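Long-range contacts in protein HIRA (Homo sapiens, PDB 5YJE), which works with ASF1A as a histone chaperone subunit in replication-independent chromatin assembly, and is required for the periodic repression of histone genes during the cell cycle: residues D179-Q184 with M195-D199; A151-S155 with V166-L171; R294-L298 with L344-L348. All coordinates share one frame; numbering follows the deposited sequence.

Contact 1 of 3, residues D179-Q184 with M195-D199; sequences DMTVSQ and MNLSD
Val182 and Leu197 pack beside a classic beta bulge at the edge of an antiparallel four-stranded sheet, where Ser183 and Gln184 both face Asn196. The sheet belongs to the C-terminal part of HIRA, within its TUP1-like enhancer of split family region. The valine spreads its two methyls over different partners. CG1, placed anti to the backbone N (chi1 173°), lies against CB of Met195 and near the carbonyl of Asn196, while CG2 packs at 3.7 Å on CD2 of Leu197. The leucine starts away from the loop at CB and turns its CD2 methyl back to this contact, so the two side chains meet at a slant. From helix 172-175, Leu175 touches Val182, and Ile174 touches Met195 and Leu197.

At the bulge itself the carbonyl O of Asn196 takes two backbone N-H groups. Gln184 N binds it at 3.1 Å, nearly straight at 165° and on a lone pair, whereas the bond from Ser183 N is weak and strongly bent. The return bond, Asn196 N to Gln184 O at 2.9 Å, completes the hydrogen-bonded pair. Beyond CB the side chains of Gln184 and Asn196 run side by side in the same direction. The bulge marks where strand 184-187 begins against strand 193-196.

Farther out, the hydroxyl of Ser198 gives a weak hydrogen bond to OD2 of Asp179 at 2.9 Å. The other carboxylate oxygen ties the loop to itself: Thr181 OG1 donates to Asp179 OD1 at 2.9 Å, on the syn side and 33° out of the carboxylate plane.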
loop_
_atom_site.group_PDB
_atom_site.type_symbol
_atom_site.label_atom_id
_atom_site.label_comp_id
_atom_site.label_asym_id
_atom_site.label_seq_id
_atom_site.Cartn_x
_atom_site.Cartn_y
_atom_site.Cartn_z
ATOM N N ASP B 179 -7.408 -17.031 25.007
ATOM C CA ASP B 179 -8.497 -17.882 25.473
ATOM C C ASP B 179 -9.699 -17.872 24.511
ATOM O O ASP B 179 -10.855 -18.060 24.934
ATOM C CB ASP B 179 -8.901 -17.461 26.884
ATOM C CG ASP B 179 -9.564 -16.106 26.911
ATOM O OD1 ASP B 179 -9.408 -15.362 25.912
ATOM O OD2 ASP B 179 -10.233 -15.787 27.924
ATOM N N MET B 180 -9.439 -17.682 23.217
ATOM C CA MET B 180 -10.422 -17.612 22.134
ATOM C C MET B 180 -11.326 -16.384 22.197
ATOM O O MET B 180 -12.363 -16.385 21.542
ATOM C CB MET B 180 -11.368 -18.830 22.057
ATOM C CG MET B 180 -10.910 -20.192 22.589
ATOM S SD MET B 180 -12.295 -21.109 23.380
ATOM C CE MET B 180 -13.607 -21.128 22.133
ATOM N N THR B 181 -11.019 -15.367 23.000
ATOM C CA THR B 181 -11.906 -14.216 23.098
ATOM C C THR B 181 -11.109 -12.935 22.983
ATOM O O THR B 181 -9.878 -12.933 23.013
ATOM C CB THR B 181 -12.728 -14.168 24.406
ATOM O OG1 THR B 181 -11.872 -13.865 25.506
ATOM C CG2 THR B 181 -13.484 -15.464 24.665
ATOM N N VAL B 182 -11.852 -11.845 22.805
ATOM C CA VAL B 182 -11.333 -10.487 22.828
ATOM C C VAL B 182 -12.300 -9.680 23.669
ATOM O O VAL B 182 -13.457 -9.504 23.274
ATOM C CB VAL B 182 -11.207 -9.867 21.428
ATOM C CG1 VAL B 182 -10.813 -8.385 21.547
ATOM C CG2 VAL B 182 -10.202 -10.636 20.577
ATOM N N SER B 183 -11.819 -9.169 24.807
ATOM C CA SER B 183 -12.694 -8.559 25.804
ATOM C C SER B 183 -13.278 -7.262 25.283
ATOM O O SER B 183 -14.474 -6.998 25.454
ATOM C CB SER B 183 -11.924 -8.285 27.106
ATOM O OG SER B 183 -10.993 -9.319 27.390
ATOM N N GLN B 184 -12.443 -6.419 24.674
ATOM C CA GLN B 184 -12.947 -5.167 24.119
ATOM C C GLN B 184 -12.310 -4.900 22.765
ATOM O O GLN B 184 -11.171 -5.307 22.499
ATOM C CB GLN B 184 -12.701 -3.963 25.047
ATOM C CG GLN B 184 -13.617 -3.913 26.276
ATOM C CD GLN B 184 -12.982 -4.528 27.522
ATOM O OE1 GLN B 184 -11.766 -4.443 27.723
ATOM N NE2 GLN B 184 -13.806 -5.140 28.367
ATOM N N MET B 195 -7.493 -4.230 20.012
ATOM C CA MET B 195 -8.000 -5.471 20.581
ATOM C C MET B 195 -7.447 -5.582 21.998
ATOM O O MET B 195 -6.232 -5.736 22.190
ATOM C CB MET B 195 -7.571 -6.659 19.724
ATOM C CG MET B 195 -7.820 -6.455 18.244
ATOM S SD MET B 195 -9.464 -6.996 17.722
ATOM C CE MET B 195 -10.130 -5.482 17.068
ATOM N N ASN B 196 -8.332 -5.470 22.984
ATOM C CA ASN B 196 -7.986 -5.644 24.386
ATOM C C ASN B 196 -8.356 -7.075 24.781
ATOM O O ASN B 196 -9.548 -7.416 24.857
ATOM C CB ASN B 196 -8.716 -4.629 25.263
ATOM C CG ASN B 196 -7.900 -4.214 26.460
ATOM O OD1 ASN B 196 -7.174 -3.263 26.415
ATOM N ND2 ASN B 196 -7.957 -4.988 27.516
ATOM N N LEU B 197 -7.332 -7.902 25.016
ATOM C CA LEU B 197 -7.463 -9.308 25.364
ATOM C C LEU B 197 -7.620 -9.494 26.878
ATOM O O LEU B 197 -7.212 -8.654 27.696
ATOM C CB LEU B 197 -6.250 -10.104 24.883
ATOM C CG LEU B 197 -5.859 -10.042 23.400
ATOM C CD1 LEU B 197 -4.737 -11.030 23.097
ATOM C CD2 LEU B 197 -7.043 -10.312 22.509
ATOM N N SER B 198 -8.202 -10.639 27.244
ATOM C CA SER B 198 -8.476 -10.914 28.650
ATOM C C SER B 198 -7.200 -11.123 29.462
ATOM O O SER B 198 -7.220 -10.915 30.676
ATOM C CB SER B 198 -9.390 -12.133 28.789
ATOM O OG SER B 198 -8.711 -13.318 28.415
ATOM N N ASP B 199 -6.095 -11.505 28.830
ATOM C CA ASP B 199 -4.839 -11.657 29.556
ATOM C C ASP B 199 -4.166 -10.316 29.879
ATOM O O ASP B 199 -3.039 -10.305 30.382
ATOM C CB ASP B 199 -3.888 -12.566 28.767
ATOM C CG ASP B 199 -3.286 -11.886 27.545
ATOM O OD1 ASP B 199 -3.793 -10.825 27.115
ATOM O OD2 ASP B 199 -2.317 -12.439 26.980
#

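Contact 2 of 3, residues A151-S155 with V166-L171; sequences AATLS and VKEESL
Leu154 fits between Val166 and Leu171, and this is the tight side of the contact. With CG anti to the backbone N (chi1 -174°), its two methyls diverge to residues five positions apart on the neighbouring segment: CD2 lies 4.1 Å from CG1 of Val166, and CD1 lies 4.0 Å from CD2 of Leu171. Pro193, Met195 and Trp212 from the next sheet pack against the same leucine, while Met146 and Leu148 touch it from within its own, so its side chain is buried between the two.

The backbone beneath is the beta hairpin of strands 153-158 and 163-170, the last two of a four-stranded antiparallel meander. Leu154 and Glu169 form a hydrogen-bonded pair, but Glu168 also faces Leu154, giving a G1 bulge. Glu168 takes up a left-handed backbone conformation there (phi 44°, psi 57°), and its N gives a weak bond of 3.3 Å to Ser155 OG. Glu169 N reaches Leu154 O in the carbonyl plane at 2.9 Å, whereas Leu154 N approaches Glu169 O from above its plane. At the hairpin's open end Leu171 N donates a nearly straight 2.8 Å bond to Ala152 O.

The opposite face, carrying Thr153 and Ser170, is looser and more exposed. These two form a non-hydrogen-bonded pair; Thr153 OG1 bonds to Thr149 OG1 of strand 144-149, and Ser170 OG to His172 N at the start of helix 172-175.

Elsewhere on segment 166-171, at the trimer interface, Lys167 NZ forms a salt bridge with Glu169 of the second subunit and a hydrogen bond with its Ser210.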
loop_
_atom_site.group_PDB
_atom_site.type_symbol
_atom_site.label_atom_id
_atom_site.label_comp_id
_atom_site.label_asym_id
_atom_site.label_seq_id
_atom_site.Cartn_x
_atom_site.Cartn_y
_atom_site.Cartn_z
ATOM N N ALA B 151 -13.834 -15.431 8.685
ATOM C CA ALA B 151 -12.491 -15.963 8.568
ATOM C C ALA B 151 -11.522 -15.311 9.565
ATOM O O ALA B 151 -10.356 -15.712 9.618
ATOM C CB ALA B 151 -12.017 -15.806 7.121
ATOM N N ALA B 152 -12.002 -14.340 10.349
ATOM C CA ALA B 152 -11.200 -13.580 11.292
ATOM C C ALA B 152 -10.195 -12.664 10.582
ATOM O O ALA B 152 -9.037 -12.547 10.987
ATOM C CB ALA B 152 -10.505 -14.499 12.298
ATOM N N THR B 153 -10.640 -12.005 9.523
ATOM C CA THR B 153 -9.936 -10.866 8.959
ATOM C C THR B 153 -10.620 -9.571 9.380
ATOM O O THR B 153 -11.814 -9.535 9.693
ATOM C CB THR B 153 -9.879 -10.930 7.427
ATOM O OG1 THR B 153 -11.210 -10.885 6.912
ATOM C CG2 THR B 153 -9.191 -12.199 6.957
ATOM N N LEU B 154 -9.846 -8.498 9.356
ATOM C CA LEU B 154 -10.277 -7.202 9.846
ATOM C C LEU B 154 -9.991 -6.188 8.755
ATOM O O LEU B 154 -8.897 -6.195 8.172
ATOM C CB LEU B 154 -9.519 -6.844 11.142
ATOM C CG LEU B 154 -9.897 -5.585 11.939
ATOM C CD1 LEU B 154 -9.358 -5.727 13.361
ATOM C CD2 LEU B 154 -9.402 -4.294 11.336
ATOM N N SER B 155 -10.960 -5.328 8.469
ATOM C CA SER B 155 -10.779 -4.282 7.471
ATOM C C SER B 155 -11.275 -2.960 8.024
ATOM O O SER B 155 -12.222 -2.907 8.818
ATOM C CB SER B 155 -11.519 -4.572 6.168
ATOM O OG SER B 155 -11.002 -5.701 5.496
ATOM N N VAL B 166 -7.118 -0.332 6.749
ATOM C CA VAL B 166 -6.573 -1.637 7.093
ATOM C C VAL B 166 -7.142 -2.650 6.111
ATOM O O VAL B 166 -8.367 -2.799 6.009
ATOM C CB VAL B 166 -6.916 -2.039 8.538
ATOM C CG1 VAL B 166 -6.254 -3.355 8.875
ATOM C CG2 VAL B 166 -6.509 -0.946 9.526
ATOM N N LYS B 167 -6.261 -3.371 5.419
ATOM C CA LYS B 167 -6.644 -4.283 4.344
ATOM C C LYS B 167 -6.594 -5.724 4.840
ATOM O O LYS B 167 -5.529 -6.341 4.851
ATOM C CB LYS B 167 -5.731 -4.081 3.135
ATOM C CG LYS B 167 -5.922 -5.088 1.999
ATOM C CD LYS B 167 -7.280 -4.955 1.352
ATOM C CE LYS B 167 -7.461 -5.910 0.161
ATOM N NZ LYS B 167 -6.516 -5.645 -0.960
ATOM N N GLU B 168 -7.751 -6.255 5.233
ATOM C CA GLU B 168 -7.962 -7.687 5.511
ATOM C C GLU B 168 -6.824 -8.326 6.323
ATOM O O GLU B 168 -6.220 -9.317 5.917
ATOM C CB GLU B 168 -8.169 -8.472 4.211
ATOM C CG GLU B 168 -9.570 -8.388 3.618
ATOM C CD GLU B 168 -9.559 -8.159 2.105
ATOM O OE1 GLU B 168 -10.101 -7.117 1.673
ATOM O OE2 GLU B 168 -9.003 -9.006 1.350
ATOM N N GLU B 169 -6.560 -7.767 7.501
ATOM C CA GLU B 169 -5.517 -8.308 8.373
ATOM C C GLU B 169 -6.062 -9.484 9.151
ATOM O O GLU B 169 -7.074 -9.356 9.842
ATOM C CB GLU B 169 -5.003 -7.250 9.338
ATOM C CG GLU B 169 -4.221 -6.202 8.627
ATOM C CD GLU B 169 -2.946 -6.755 7.986
ATOM O OE1 GLU B 169 -2.244 -7.575 8.625
ATOM O OE2 GLU B 169 -2.646 -6.347 6.849
ATOM N N SER B 170 -5.386 -10.620 9.063
ATOM C CA SER B 170 -5.775 -11.746 9.896
ATOM C C SER B 170 -5.624 -11.402 11.378
ATOM O O SER B 170 -4.680 -10.717 11.793
ATOM C CB SER B 170 -4.948 -12.977 9.565
ATOM O OG SER B 170 -5.335 -14.031 10.435
ATOM N N LEU B 171 -6.599 -11.840 12.165
ATOM C CA LEU B 171 -6.526 -11.768 13.616
ATOM C C LEU B 171 -5.882 -13.005 14.234
ATOM O O LEU B 171 -5.897 -13.155 15.460
ATOM C CB LEU B 171 -7.925 -11.549 14.209
ATOM C CG LEU B 171 -8.536 -10.158 14.048
ATOM C CD1 LEU B 171 -9.893 -10.113 14.752
ATOM C CD2 LEU B 171 -7.618 -9.131 14.661
#

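Contact 3 of 3, residues R294-L298 with L344-L348; sequences RHWLL and LLKEL
Arg294 grips Glu347 side-on with two nitrogens, one for each carboxylate oxygen. NE donates to OE1 of Glu347 at 2.6 Å with an N-H...O angle of 161°, and Arg294 NH2 donates to Glu347 OE2 at 2.8 Å with 167°. Both oxygens are met on their syn side and lie near the guanidinium plane, although the carboxylate is turned 36° against it. Leu298 CD1 sits over the centre of one guanidinium face, 3.7 Å above it, which restricts how the group can turn.

The reach comes from an arginine chain fully extended from CG to NE, whose CG and CD run past CD2 of Leu344. The pair bridges helices 290-307 and 341-353, whose short segments run in broadly the same direction with axes 11.1 Å apart, so that side chains rather than backbones fill the gap. With helices 266-286 and 310-320 they make up an alpha-helical part that follows the sheets in the chain. With the guanidinium removed, as by an alanine in its place, the Glu347 carboxylate would probably lose its cationic mate, and CD2 of Leu344 part of its cover.

Beside the salt bridge, Leu297 CD2 rests 4.3 Å from CD1 of Leu344, and Leu298 meets Leu348 by their CD2 methyls. Leu344 is backed in turn by Leu320 of helix 310-320 and by Leu339, which also touches Arg294. Elsewhere on helix 290-307, Trp296 packs against Tyr276, Leu277 and Val281 of helix 266-286.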
loop_
_atom_site.group_PDB
_atom_site.type_symbol
_atom_site.label_atom_id
_atom_site.label_comp_id
_atom_site.label_asym_id
_atom_site.label_seq_id
_atom_site.Cartn_x
_atom_site.Cartn_y
_atom_site.Cartn_z
ATOM N N ARG B 294 1.832 13.911 23.243
ATOM C CA ARG B 294 2.473 15.099 23.791
ATOM C C ARG B 294 2.668 14.973 25.301
ATOM O O ARG B 294 3.739 15.297 25.827
ATOM C CB ARG B 294 1.649 16.336 23.452
ATOM C CG ARG B 294 2.131 17.595 24.139
ATOM C CD ARG B 294 1.301 18.816 23.770
ATOM N NE ARG B 294 1.643 19.929 24.643
ATOM C CZ ARG B 294 1.188 20.057 25.885
ATOM N NH1 ARG B 294 0.361 19.143 26.389
ATOM N NH2 ARG B 294 1.559 21.096 26.621
ATOM N N HIS B 295 1.652 14.481 26.006
ATOM C CA HIS B 295 1.756 14.319 27.449
ATOM C C HIS B 295 2.922 13.406 27.828
ATOM O O HIS B 295 3.786 13.778 28.635
ATOM C CB HIS B 295 0.444 13.763 27.997
ATOM C CG HIS B 295 0.536 13.344 29.427
ATOM N ND1 HIS B 295 0.735 14.247 30.450
ATOM C CD2 HIS B 295 0.492 12.120 30.006
ATOM C CE1 HIS B 295 0.782 13.600 31.601
ATOM N NE2 HIS B 295 0.638 12.309 31.359
ATOM N N TRP B 296 2.957 12.200 27.256
ATOM C CA TRP B 296 3.991 11.245 27.635
ATOM C C TRP B 296 5.375 11.664 27.149
ATOM O O TRP B 296 6.373 11.382 27.823
ATOM C CB TRP B 296 3.628 9.861 27.116
ATOM C CG TRP B 296 2.551 9.265 27.905
ATOM C CD1 TRP B 296 1.270 9.068 27.516
ATOM C CD2 TRP B 296 2.642 8.796 29.258
ATOM N NE1 TRP B 296 0.553 8.492 28.533
ATOM C CE2 TRP B 296 1.370 8.317 29.616
ATOM C CE3 TRP B 296 3.684 8.734 30.201
ATOM C CZ2 TRP B 296 1.101 7.781 30.869
ATOM C CZ3 TRP B 296 3.422 8.202 31.439
ATOM C CH2 TRP B 296 2.142 7.724 31.766
ATOM N N LEU B 297 5.466 12.320 25.994
ATOM C CA LEU B 297 6.752 12.849 25.568
ATOM C C LEU B 297 7.261 13.871 26.567
ATOM O O LEU B 297 8.463 13.928 26.849
ATOM C CB LEU B 297 6.649 13.476 24.180
ATOM C CG LEU B 297 7.934 14.135 23.660
ATOM C CD1 LEU B 297 9.006 13.080 23.344
ATOM C CD2 LEU B 297 7.675 15.043 22.440
ATOM N N LEU B 298 6.356 14.669 27.139
ATOM C CA LEU B 298 6.800 15.706 28.061
ATOM C C LEU B 298 7.215 15.128 29.416
ATOM O O LEU B 298 8.211 15.569 30.010
ATOM C CB LEU B 298 5.707 16.748 28.256
ATOM C CG LEU B 298 5.561 17.495 26.907
ATOM C CD1 LEU B 298 4.500 18.622 26.895
ATOM C CD2 LEU B 298 6.938 17.940 26.342
ATOM N N LEU B 344 6.750 21.620 20.252
ATOM C CA LEU B 344 6.977 20.758 21.407
ATOM C C LEU B 344 8.363 20.968 21.991
ATOM O O LEU B 344 8.516 21.046 23.217
ATOM C CB LEU B 344 6.777 19.292 21.032
ATOM C CG LEU B 344 5.310 18.933 20.759
ATOM C CD1 LEU B 344 5.211 17.614 20.021
ATOM C CD2 LEU B 344 4.518 18.894 22.055
ATOM N N LEU B 345 9.386 21.068 21.133
ATOM C CA LEU B 345 10.728 21.393 21.614
ATOM C C LEU B 345 10.720 22.682 22.430
ATOM O O LEU B 345 11.347 22.764 23.498
ATOM C CB LEU B 345 11.688 21.520 20.435
ATOM C CG LEU B 345 13.120 21.956 20.742
ATOM C CD1 LEU B 345 13.951 20.839 21.376
ATOM C CD2 LEU B 345 13.768 22.468 19.478
ATOM N N LYS B 346 9.992 23.694 21.942
ATOM C CA LYS B 346 9.799 24.919 22.712
ATOM C C LYS B 346 9.124 24.637 24.052
ATOM O O LYS B 346 9.434 25.286 25.058
ATOM C CB LYS B 346 8.984 25.923 21.894
ATOM N N GLU B 347 8.195 23.679 24.089
ATOM C CA GLU B 347 7.594 23.308 25.366
ATOM C C GLU B 347 8.556 22.530 26.256
ATOM O O GLU B 347 8.304 22.413 27.456
ATOM C CB GLU B 347 6.322 22.484 25.152
ATOM C CG GLU B 347 5.231 23.195 24.370
ATOM C CD GLU B 347 3.860 22.553 24.545
ATOM O OE1 GLU B 347 3.610 21.483 23.942
ATOM O OE2 GLU B 347 3.028 23.126 25.282
ATOM N N LEU B 348 9.643 21.997 25.695
ATOM C CA LEU B 348 10.674 21.319 26.480
ATOM C C LEU B 348 11.645 22.283 27.133
ATOM O O LEU B 348 11.917 22.174 28.334
ATOM C CB LEU B 348 11.464 20.343 25.611
ATOM C CG LEU B 348 10.659 19.211 25.052
ATOM C CD1 LEU B 348 11.569 18.286 24.268
ATOM C CD2 LEU B 348 10.121 18.520 26.298
#

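Contacts 1 and 2 belong to successive four-stranded antiparallel sheets and touch each other: Met195 CE of the first lies 3.8 Å from Leu154 CD1 of the second, so their apolar side chains pack together. Each combines a bulge with a more exposed polar side. In contact 1 that side is a carboxylate and hydroxyls beside a loop, whereas contact 2 also carries Lys167 and Glu169, which meet other subunits. Contact 3 stands apart, its nearest atoms about 14 Å from contact 1; without backbone bonds across it, it joins two helices by leucines and one salt bridge. All three are partly buried, contact 1 the most exposed, contact 3 with buried leucines and no exposed touching residue.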